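Local coordinates for MNMC2 (Aquifex aeolicus, PDB 3VYW), which methylates tRNA in the pathway that modifies the wobble uridine, using S-adenosylmethionine and working without the oxidase domain usually fused to such enzymes, at residues A[2-7]-A[33-38]; A[9-14]-A[295-300]; A[111-116]-A[145-150]. All blocks are in the same frame, centred on the assembly; numbering follows the deposited sequence.

Contact 1. Residues A[2-7]-A[33-38]; sequences KREEYL and EFLRFA
The first two helices of the chain, 3-18 and 24-37, pack as a helical hairpin outside the methyltransferase sheet, and this contact joins the start of one to the end of the other. The short segments 3-7 and 33-37 run at 129° to each other, their axes 10.2 Å apart at closest approach.

The polar part belongs to Arg3, which reaches across with CG anti to the backbone N (chi1 171°) and its chain extended to NE. Its NH2 donates to Leu35 O at 2.5 Å, a short, fairly straight bond (159° at the hydrogen) lying in both the carbonyl and the guanidinium plane. NH1 adds a weak second bond to the same Leu35 O at 3.1 Å. NH2 also donates to Ala38 O at 2.9 Å, but meets that carbonyl from above its plane. With NE bonded to Tyr39 O beyond the segment, the guanidinium gathers three carbonyls where helix 24-37 ends; its charge would be expected to suit the negative end of that helix dipole.

The apolar part lies beside it. Leu7 CD1 sits 3.5 Å above the plane of the Arg3 guanidinium, over its centre, and also touches Ala38 CB. Leu7 and Leu35 slide past each other in opposite directions, with Leu7 CB 3.8 Å from Leu35 CD2. The other methyl, Leu35 CD1, meets Glu4 CG at 4.0 Å, where the aliphatic part of the glutamate crosses the leucine at about a right angle.

Phe34 also packs on helix 292-303. Toward helix 3-18 it presents its ring edge: CE2 lies 3.4 Å from Leu7 O, which is in the plane of the ring.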
loop_
_atom_site.group_PDB
_atom_site.type_symbol
_atom_site.label_atom_id
_atom_site.label_comp_id
_atom_site.label_asym_id
_atom_site.label_seq_id
_atom_site.Cartn_x
_atom_site.Cartn_y
_atom_site.Cartn_z
ATOM N N LYS A 2 25.053 -13.414 -1.545
ATOM C CA LYS A 2 23.910 -14.294 -1.563
ATOM C C LYS A 2 22.895 -13.883 -0.532
ATOM O O LYS A 2 23.221 -13.610 0.588
ATOM C CB LYS A 2 24.323 -15.726 -1.328
ATOM C CG LYS A 2 23.296 -16.726 -1.769
ATOM C CD LYS A 2 23.452 -18.000 -0.996
ATOM C CE LYS A 2 23.612 -19.172 -1.938
ATOM N NZ LYS A 2 22.294 -19.782 -2.227
ATOM N N ARG A 3 21.646 -13.874 -0.948
ATOM C CA ARG A 3 20.565 -13.352 -0.175
ATOM C C ARG A 3 20.472 -14.136 1.094
ATOM O O ARG A 3 20.391 -13.577 2.132
ATOM C CB ARG A 3 19.281 -13.491 -0.985
ATOM C CG ARG A 3 18.019 -13.191 -0.223
ATOM C CD ARG A 3 16.795 -13.358 -1.074
ATOM N NE ARG A 3 15.582 -13.227 -0.304
ATOM C CZ ARG A 3 15.001 -14.223 0.304
ATOM N NH1 ARG A 3 15.511 -15.409 0.218
ATOM N NH2 ARG A 3 13.908 -14.041 0.986
ATOM N N GLU A 4 20.547 -15.442 0.999
ATOM C CA GLU A 4 20.365 -16.302 2.127
ATOM C C GLU A 4 21.400 -16.010 3.162
ATOM O O GLU A 4 21.126 -15.939 4.323
ATOM C CB GLU A 4 20.607 -17.712 1.643
ATOM C CG GLU A 4 19.942 -18.835 2.393
ATOM C CD GLU A 4 19.971 -20.135 1.600
ATOM O OE1 GLU A 4 18.929 -20.528 1.027
ATOM O OE2 GLU A 4 21.046 -20.764 1.534
ATOM N N GLU A 5 22.628 -15.882 2.715
ATOM C CA GLU A 5 23.735 -15.583 3.568
ATOM C C GLU A 5 23.603 -14.231 4.187
ATOM O O GLU A 5 23.834 -14.071 5.332
ATOM C CB GLU A 5 24.993 -15.618 2.722
ATOM C CG GLU A 5 26.224 -16.194 3.375
ATOM C CD GLU A 5 27.493 -15.626 2.780
ATOM O OE1 GLU A 5 27.448 -15.147 1.627
ATOM O OE2 GLU A 5 28.533 -15.646 3.466
ATOM N N TYR A 6 23.252 -13.238 3.414
ATOM C CA TYR A 6 23.105 -11.930 3.973
ATOM C C TYR A 6 22.006 -11.867 5.007
ATOM O O TYR A 6 22.159 -11.250 6.020
ATOM C CB TYR A 6 22.809 -10.948 2.866
ATOM C CG TYR A 6 22.485 -9.563 3.315
ATOM C CD1 TYR A 6 23.428 -8.604 3.294
ATOM C CD2 TYR A 6 21.235 -9.220 3.733
ATOM C CE1 TYR A 6 23.159 -7.338 3.692
ATOM C CE2 TYR A 6 20.956 -7.957 4.136
ATOM C CZ TYR A 6 21.933 -7.021 4.096
ATOM O OH TYR A 6 21.704 -5.748 4.489
ATOM N N LEU A 7 20.884 -12.478 4.706
ATOM C CA LEU A 7 19.723 -12.436 5.554
ATOM C C LEU A 7 19.896 -13.109 6.884
ATOM O O LEU A 7 19.378 -12.660 7.869
ATOM C CB LEU A 7 18.515 -13.001 4.832
ATOM C CG LEU A 7 17.924 -12.168 3.731
ATOM C CD1 LEU A 7 16.755 -12.880 3.166
ATOM C CD2 LEU A 7 17.544 -10.813 4.218
ATOM N N GLU A 33 11.250 -18.904 8.132
ATOM C CA GLU A 33 10.284 -17.944 7.671
ATOM C C GLU A 33 10.876 -16.624 7.185
ATOM O O GLU A 33 10.418 -16.065 6.243
ATOM C CB GLU A 33 9.183 -17.735 8.695
ATOM C CG GLU A 33 8.496 -18.996 9.120
ATOM C CD GLU A 33 8.043 -19.868 7.975
ATOM O OE1 GLU A 33 7.554 -19.366 6.978
ATOM O OE2 GLU A 33 8.171 -21.076 8.076
ATOM N N PHE A 34 11.901 -16.128 7.834
ATOM C CA PHE A 34 12.510 -14.898 7.419
ATOM C C PHE A 34 13.077 -15.062 6.038
ATOM O O PHE A 34 12.945 -14.219 5.222
ATOM C CB PHE A 34 13.593 -14.508 8.415
ATOM C CG PHE A 34 14.199 -13.172 8.189
ATOM C CD1 PHE A 34 13.423 -12.074 7.987
ATOM C CD2 PHE A 34 15.561 -13.015 8.221
ATOM C CE1 PHE A 34 13.982 -10.841 7.810
ATOM C CE2 PHE A 34 16.123 -11.788 8.051
ATOM C CZ PHE A 34 15.337 -10.695 7.836
ATOM N N LEU A 35 13.713 -16.174 5.787
ATOM C CA LEU A 35 14.241 -16.442 4.486
ATOM C C LEU A 35 13.173 -16.546 3.438
ATOM O O LEU A 35 13.311 -16.059 2.364
ATOM C CB LEU A 35 15.007 -17.734 4.523
ATOM C CG LEU A 35 16.287 -17.710 5.299
ATOM C CD1 LEU A 35 17.012 -19.006 5.154
ATOM C CD2 LEU A 35 17.151 -16.570 4.850
ATOM N N ARG A 36 12.104 -17.227 3.750
ATOM C CA ARG A 36 10.979 -17.275 2.859
ATOM C C ARG A 36 10.182 -15.982 2.603
ATOM O O ARG A 36 9.767 -15.754 1.519
ATOM C CB ARG A 36 10.114 -18.489 3.157
ATOM C CG ARG A 36 8.699 -18.197 3.487
ATOM C CD ARG A 36 7.821 -19.371 3.262
ATOM N NE ARG A 36 7.995 -20.362 4.278
ATOM C CZ ARG A 36 7.913 -21.643 4.047
ATOM N NH1 ARG A 36 7.661 -22.085 2.849
ATOM N NH2 ARG A 36 8.102 -22.472 5.013
ATOM N N PHE A 37 9.968 -15.155 3.606
ATOM C CA PHE A 37 9.153 -13.964 3.443
ATOM C C PHE A 37 9.831 -12.671 3.091
ATOM O O PHE A 37 9.194 -11.777 2.685
ATOM C CB PHE A 37 8.338 -13.709 4.686
ATOM C CG PHE A 37 7.329 -14.740 4.953
ATOM C CD1 PHE A 37 7.062 -15.123 6.212
ATOM C CD2 PHE A 37 6.672 -15.328 3.944
ATOM C CE1 PHE A 37 6.147 -16.090 6.462
ATOM C CE2 PHE A 37 5.745 -16.293 4.181
ATOM C CZ PHE A 37 5.481 -16.673 5.442
ATOM N N ALA A 38 11.121 -12.569 3.300
ATOM C CA ALA A 38 11.831 -11.335 3.064
ATOM C C ALA A 38 12.062 -11.043 1.622
ATOM O O ALA A 38 11.968 -11.888 0.805
ATOM C CB ALA A 38 13.134 -11.306 3.823
#

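Contact 2. Residues A[9-14]-A[295-300]; sequences NYLESY and ILIDYL
Helix-helix packing between the two ends of the chain brings helix 3-18 against helix 292-303, with the short segments crossing at -70° and 11.3 Å between their axes. Ile297 is the centre of the contact, touching three side chains of 9-14. Its CG2, anti to the backbone N, lies 3.6 Å from Tyr14 CD2, and the two side chains slide past each other in opposite directions. Leu11 CD1 comes in obliquely, 4.0 Å from Ile297 CG2. The far methyl, Ile297 CD1, sits 3.9 Å from Tyr10 CE2, at the edge of that ring and near its plane.

Beside this apolar patch Tyr14, its CG anti to the backbone N, extends far enough for OH to donate to Asp298 OD1 at 2.7 Å. The hydroxyl uses the syn lone pair of OD1, and the ring and carboxylate planes are 43° apart. Lys290 forms a long, weak ion pair with OD2 of the same carboxylate, and Tyr10 OH makes a weak hydrogen bond to Glu291.

Helix 24-37 completes the packing: its Phe27 and Leu31 touch Leu11, so three helices meet here away from the central sheet.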
loop_
_atom_site.group_PDB
_atom_site.type_symbol
_atom_site.label_atom_id
_atom_site.label_comp_id
_atom_site.label_asym_id
_atom_site.label_seq_id
_atom_site.Cartn_x
_atom_site.Cartn_y
_atom_site.Cartn_z
ATOM N N ASN A 9 22.744 -13.535 8.427
ATOM C CA ASN A 9 23.635 -12.715 9.177
ATOM C C ASN A 9 22.887 -11.594 9.796
ATOM O O ASN A 9 23.132 -11.224 10.899
ATOM C CB ASN A 9 24.701 -12.143 8.261
ATOM C CG ASN A 9 25.812 -13.099 7.997
ATOM O OD1 ASN A 9 25.898 -14.146 8.592
ATOM N ND2 ASN A 9 26.670 -12.737 7.096
ATOM N N TYR A 10 21.987 -11.022 9.038
ATOM C CA TYR A 10 21.239 -9.892 9.469
ATOM C C TYR A 10 20.403 -10.267 10.637
ATOM O O TYR A 10 20.308 -9.546 11.577
ATOM C CB TYR A 10 20.364 -9.439 8.331
ATOM C CG TYR A 10 19.631 -8.178 8.582
ATOM C CD1 TYR A 10 20.024 -7.024 8.003
ATOM C CD2 TYR A 10 18.542 -8.156 9.373
ATOM C CE1 TYR A 10 19.355 -5.873 8.223
ATOM C CE2 TYR A 10 17.879 -7.004 9.612
ATOM C CZ TYR A 10 18.302 -5.870 9.026
ATOM O OH TYR A 10 17.652 -4.719 9.228
ATOM N N LEU A 11 19.767 -11.411 10.555
ATOM C CA LEU A 11 18.960 -11.890 11.624
ATOM C C LEU A 11 19.746 -12.180 12.851
ATOM O O LEU A 11 19.357 -11.836 13.923
ATOM C CB LEU A 11 18.270 -13.164 11.213
ATOM C CG LEU A 11 17.608 -13.845 12.373
ATOM C CD1 LEU A 11 16.394 -13.070 12.771
ATOM C CD2 LEU A 11 17.255 -15.249 12.044
ATOM N N GLU A 12 20.857 -12.858 12.692
ATOM C CA GLU A 12 21.666 -13.192 13.824
ATOM C C GLU A 12 22.133 -11.919 14.429
ATOM O O GLU A 12 22.166 -11.752 15.601
ATOM C CB GLU A 12 22.855 -14.004 13.386
ATOM C CG GLU A 12 22.605 -15.488 13.348
ATOM C CD GLU A 12 23.708 -16.237 12.675
ATOM O OE1 GLU A 12 23.843 -17.432 12.916
ATOM O OE2 GLU A 12 24.454 -15.626 11.906
ATOM N N SER A 13 22.503 -10.999 13.595
ATOM C CA SER A 13 22.991 -9.773 14.090
ATOM C C SER A 13 21.947 -9.014 14.865
ATOM O O SER A 13 22.240 -8.468 15.895
ATOM C CB SER A 13 23.530 -8.973 12.935
ATOM O OG SER A 13 23.467 -7.619 13.195
ATOM N N TYR A 14 20.732 -8.954 14.357
ATOM C CA TYR A 14 19.652 -8.243 15.014
ATOM C C TYR A 14 19.241 -8.846 16.317
ATOM O O TYR A 14 18.902 -8.162 17.225
ATOM C CB TYR A 14 18.458 -8.116 14.099
ATOM C CG TYR A 14 17.250 -7.450 14.689
ATOM C CD1 TYR A 14 17.232 -6.112 14.943
ATOM C CD2 TYR A 14 16.108 -8.163 14.954
ATOM C CE1 TYR A 14 16.129 -5.506 15.461
ATOM C CE2 TYR A 14 15.011 -7.553 15.468
ATOM C CZ TYR A 14 15.041 -6.225 15.714
ATOM O OH TYR A 14 13.956 -5.616 16.215
ATOM N N ILE A 295 11.338 -4.842 11.126
ATOM C CA ILE A 295 9.934 -4.807 11.382
ATOM C C ILE A 295 9.370 -6.147 11.099
ATOM O O ILE A 295 8.537 -6.621 11.790
ATOM C CB ILE A 295 9.261 -3.768 10.502
ATOM C CG1 ILE A 295 9.611 -2.385 11.005
ATOM C CG2 ILE A 295 7.774 -3.960 10.511
ATOM C CD1 ILE A 295 9.314 -1.265 10.074
ATOM N N LEU A 296 9.845 -6.756 10.047
ATOM C CA LEU A 296 9.501 -8.098 9.732
ATOM C C LEU A 296 9.969 -9.084 10.767
ATOM O O LEU A 296 9.248 -9.958 11.118
ATOM C CB LEU A 296 10.045 -8.467 8.354
ATOM C CG LEU A 296 9.844 -9.887 7.826
ATOM C CD1 LEU A 296 8.395 -10.256 7.732
ATOM C CD2 LEU A 296 10.464 -10.079 6.486
ATOM N N ILE A 297 11.184 -8.956 11.245
ATOM C CA ILE A 297 11.690 -9.867 12.224
ATOM C C ILE A 297 10.899 -9.797 13.509
ATOM O O ILE A 297 10.552 -10.779 14.070
ATOM C CB ILE A 297 13.170 -9.614 12.515
ATOM C CG1 ILE A 297 14.029 -10.005 11.334
ATOM C CG2 ILE A 297 13.612 -10.402 13.714
ATOM C CD1 ILE A 297 15.424 -9.445 11.359
ATOM N N ASP A 298 10.562 -8.609 13.932
ATOM C CA ASP A 298 9.811 -8.425 15.120
ATOM C C ASP A 298 8.482 -9.091 15.025
ATOM O O ASP A 298 7.988 -9.568 15.985
ATOM C CB ASP A 298 9.538 -6.974 15.298
ATOM C CG ASP A 298 10.661 -6.258 15.839
ATOM O OD1 ASP A 298 11.633 -6.902 16.188
ATOM O OD2 ASP A 298 10.563 -5.042 15.897
ATOM N N TYR A 299 7.892 -9.045 13.852
ATOM C CA TYR A 299 6.620 -9.662 13.607
ATOM C C TYR A 299 6.643 -11.169 13.731
ATOM O O TYR A 299 5.790 -11.761 14.332
ATOM C CB TYR A 299 6.131 -9.215 12.241
ATOM C CG TYR A 299 4.904 -9.876 11.714
ATOM C CD1 TYR A 299 3.673 -9.438 12.068
ATOM C CD2 TYR A 299 4.987 -10.912 10.827
ATOM C CE1 TYR A 299 2.549 -10.031 11.575
ATOM C CE2 TYR A 299 3.870 -11.518 10.332
ATOM C CZ TYR A 299 2.651 -11.067 10.702
ATOM O OH TYR A 299 1.548 -11.649 10.187
ATOM N N LEU A 300 7.651 -11.778 13.152
ATOM C CA LEU A 300 7.809 -13.196 13.204
ATOM C C LEU A 300 8.008 -13.675 14.615
ATOM O O LEU A 300 7.535 -14.711 14.981
ATOM C CB LEU A 300 8.936 -13.635 12.301
ATOM C CG LEU A 300 8.590 -13.481 10.847
ATOM C CD1 LEU A 300 9.782 -13.712 9.966
ATOM C CD2 LEU A 300 7.468 -14.403 10.459
#

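Contact 3. Residues A[111-116]-A[145-150]; sequences LAVALK and EPYREI
Lys116 NZ is gripped by one hydrogen bond, to Pro146 O at 3.0 Å, with a long, weak ion pair to Glu120 as a second attraction. The ammonium approaches the carbonyl from above its plane. The lysine chain, bent at chi2 and chi4, gets there by crossing the Tyr147 ring at about a right angle, with CD 3.6 Å from Tyr147 CE2. NZ ends 5.7 Å from the ring centroid, so any cation-pi attraction is weak at most.

Val113 CG2 comes from the other side of the ring plane, obliquely, 3.9 Å from Tyr147 CD2, so the ring lies between the lysine chain and the valine, while Tyr147 OH is hydrogen-bonded to His117, which fixes the far end of the ring. Ile150 fills the other half of the contact: its CG2 lies 3.7 Å from Ala112 O and its CG1 packs on Leu115 CB at 4.2 Å.

The partner segment is a turn entering helix 148-157, with a cis peptide before Pro146. Glu145 OE1 accepts a very short bond from Arg148 N, 2.4 Å, at the first residue of that helix.

Helix 109-121 is the crossover between parallel strands 97-103 and 126-133 of the Rossmann-like methyltransferase fold. Leu111 and Leu115 rest on strand 126-133, Val113 on helix 74-86, and the turn at 145-150 covers a further flank.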
loop_
_atom_site.group_PDB
_atom_site.type_symbol
_atom_site.label_atom_id
_atom_site.label_comp_id
_atom_site.label_asym_id
_atom_site.label_seq_id
_atom_site.Cartn_x
_atom_site.Cartn_y
_atom_site.Cartn_z
ATOM N N LEU A 111 -3.748 6.839 -9.959
ATOM C CA LEU A 111 -4.100 8.216 -10.063
ATOM C C LEU A 111 -4.642 8.584 -11.408
ATOM O O LEU A 111 -5.574 9.303 -11.503
ATOM C CB LEU A 111 -2.903 9.075 -9.726
ATOM C CG LEU A 111 -2.506 9.026 -8.277
ATOM C CD1 LEU A 111 -1.340 9.914 -7.967
ATOM C CD2 LEU A 111 -3.658 9.351 -7.369
ATOM N N ALA A 112 -4.016 8.105 -12.450
ATOM C CA ALA A 112 -4.471 8.326 -13.781
ATOM C C ALA A 112 -5.805 7.694 -14.063
ATOM O O ALA A 112 -6.637 8.286 -14.672
ATOM C CB ALA A 112 -3.448 7.819 -14.755
ATOM N N VAL A 113 -5.997 6.475 -13.627
ATOM C CA VAL A 113 -7.255 5.824 -13.816
ATOM C C VAL A 113 -8.361 6.535 -13.081
ATOM O O VAL A 113 -9.419 6.683 -13.590
ATOM C CB VAL A 113 -7.166 4.349 -13.451
ATOM C CG1 VAL A 113 -8.525 3.733 -13.346
ATOM C CG2 VAL A 113 -6.356 3.639 -14.487
ATOM N N ALA A 114 -8.095 6.984 -11.885
ATOM C CA ALA A 114 -9.074 7.716 -11.158
ATOM C C ALA A 114 -9.456 9.009 -11.823
ATOM O O ALA A 114 -10.602 9.322 -11.927
ATOM C CB ALA A 114 -8.555 7.989 -9.771
ATOM N N LEU A 115 -8.482 9.770 -12.260
ATOM C CA LEU A 115 -8.735 11.050 -12.861
ATOM C C LEU A 115 -9.529 10.945 -14.122
ATOM O O LEU A 115 -10.310 11.781 -14.405
ATOM C CB LEU A 115 -7.462 11.821 -13.099
ATOM C CG LEU A 115 -6.685 12.358 -11.931
ATOM C CD1 LEU A 115 -5.394 12.923 -12.443
ATOM C CD2 LEU A 115 -7.436 13.403 -11.174
ATOM N N LYS A 116 -9.329 9.921 -14.905
ATOM C CA LYS A 116 -10.166 9.780 -16.060
ATOM C C LYS A 116 -11.629 9.588 -15.724
ATOM O O LYS A 116 -12.479 10.200 -16.299
ATOM C CB LYS A 116 -9.693 8.615 -16.892
ATOM C CG LYS A 116 -10.152 8.698 -18.320
ATOM C CD LYS A 116 -10.471 7.339 -18.876
ATOM C CE LYS A 116 -11.253 7.465 -20.151
ATOM N NZ LYS A 116 -10.553 8.295 -21.148
ATOM N N GLU A 145 -4.506 3.156 -24.674
ATOM C CA GLU A 145 -5.779 3.837 -24.666
ATOM C C GLU A 145 -6.796 2.867 -24.175
ATOM O O GLU A 145 -6.677 1.698 -24.375
ATOM C CB GLU A 145 -6.162 4.370 -26.041
ATOM C CG GLU A 145 -5.866 5.833 -26.295
ATOM C CD GLU A 145 -5.814 6.725 -25.054
ATOM O OE1 GLU A 145 -5.646 6.271 -23.890
ATOM O OE2 GLU A 145 -5.926 7.952 -25.273
ATOM N N PRO A 146 -7.729 3.401 -23.412
ATOM C CA PRO A 146 -8.068 4.822 -23.401
ATOM C C PRO A 146 -7.561 5.718 -22.276
ATOM O O PRO A 146 -8.073 6.778 -22.063
ATOM C CB PRO A 146 -9.563 4.770 -23.285
ATOM C CG PRO A 146 -9.777 3.616 -22.424
ATOM C CD PRO A 146 -8.835 2.598 -22.929
ATOM N N TYR A 147 -6.564 5.268 -21.569
ATOM C CA TYR A 147 -5.926 5.951 -20.482
ATOM C C TYR A 147 -4.614 6.613 -20.782
ATOM O O TYR A 147 -4.017 7.138 -19.907
ATOM C CB TYR A 147 -5.732 4.993 -19.327
ATOM C CG TYR A 147 -6.991 4.421 -18.836
ATOM C CD1 TYR A 147 -7.471 3.248 -19.342
ATOM C CD2 TYR A 147 -7.710 5.041 -17.863
ATOM C CE1 TYR A 147 -8.644 2.708 -18.893
ATOM C CE2 TYR A 147 -8.886 4.505 -17.412
ATOM C CZ TYR A 147 -9.339 3.342 -17.941
ATOM O OH TYR A 147 -10.485 2.827 -17.506
ATOM N N ARG A 148 -4.149 6.561 -22.006
ATOM C CA ARG A 148 -2.883 7.166 -22.351
ATOM C C ARG A 148 -2.777 8.654 -22.248
ATOM O O ARG A 148 -1.769 9.151 -21.888
ATOM C CB ARG A 148 -2.469 6.803 -23.739
ATOM C CG ARG A 148 -1.690 7.926 -24.343
ATOM C CD ARG A 148 -1.153 7.576 -25.694
ATOM N NE ARG A 148 -0.564 6.265 -25.624
ATOM C CZ ARG A 148 -0.742 5.314 -26.523
ATOM N NH1 ARG A 148 -1.483 5.535 -27.595
ATOM N NH2 ARG A 148 -0.169 4.140 -26.347
ATOM N N GLU A 149 -3.809 9.363 -22.638
ATOM C CA GLU A 149 -3.808 10.809 -22.606
ATOM C C GLU A 149 -3.732 11.356 -21.221
ATOM O O GLU A 149 -3.043 12.312 -20.944
ATOM C CB GLU A 149 -5.097 11.304 -23.183
ATOM C CG GLU A 149 -4.928 12.218 -24.343
ATOM C CD GLU A 149 -4.594 11.474 -25.602
ATOM O OE1 GLU A 149 -5.500 11.225 -26.411
ATOM O OE2 GLU A 149 -3.419 11.146 -25.792
ATOM N N ILE A 150 -4.541 10.764 -20.375
ATOM C CA ILE A 150 -4.632 11.082 -18.977
ATOM C C ILE A 150 -3.383 10.734 -18.215
ATOM O O ILE A 150 -3.007 11.426 -17.324
ATOM C CB ILE A 150 -5.852 10.405 -18.378
ATOM C CG1 ILE A 150 -6.228 11.058 -17.083
ATOM C CG2 ILE A 150 -5.587 8.955 -18.137
ATOM C CD1 ILE A 150 -6.186 12.549 -17.144
#

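In the fold
Contacts 1 and 2 share helix 3-18 and form one packed unit, their centres about 10 Å apart. They meet through Phe34, whose CE1 lies 3.6 Å from Ile297 CG1, and through Ala38, whose CA is 3.9 Å from Leu296 CD2. Contact 3 lies on the opposite side of the chain's centre, with centres about 38 Å from contact 1 and 41 Å from contact 2. The bound S-adenosylmethionine is about 8 Å from the Val113 side chain in contact 3, and about 14 Å from that of Tyr10 in contact 2. In contact 1, the Ala38 side chain is about 11 Å from those of the cofactor-binding residues Asn200 and Glu202.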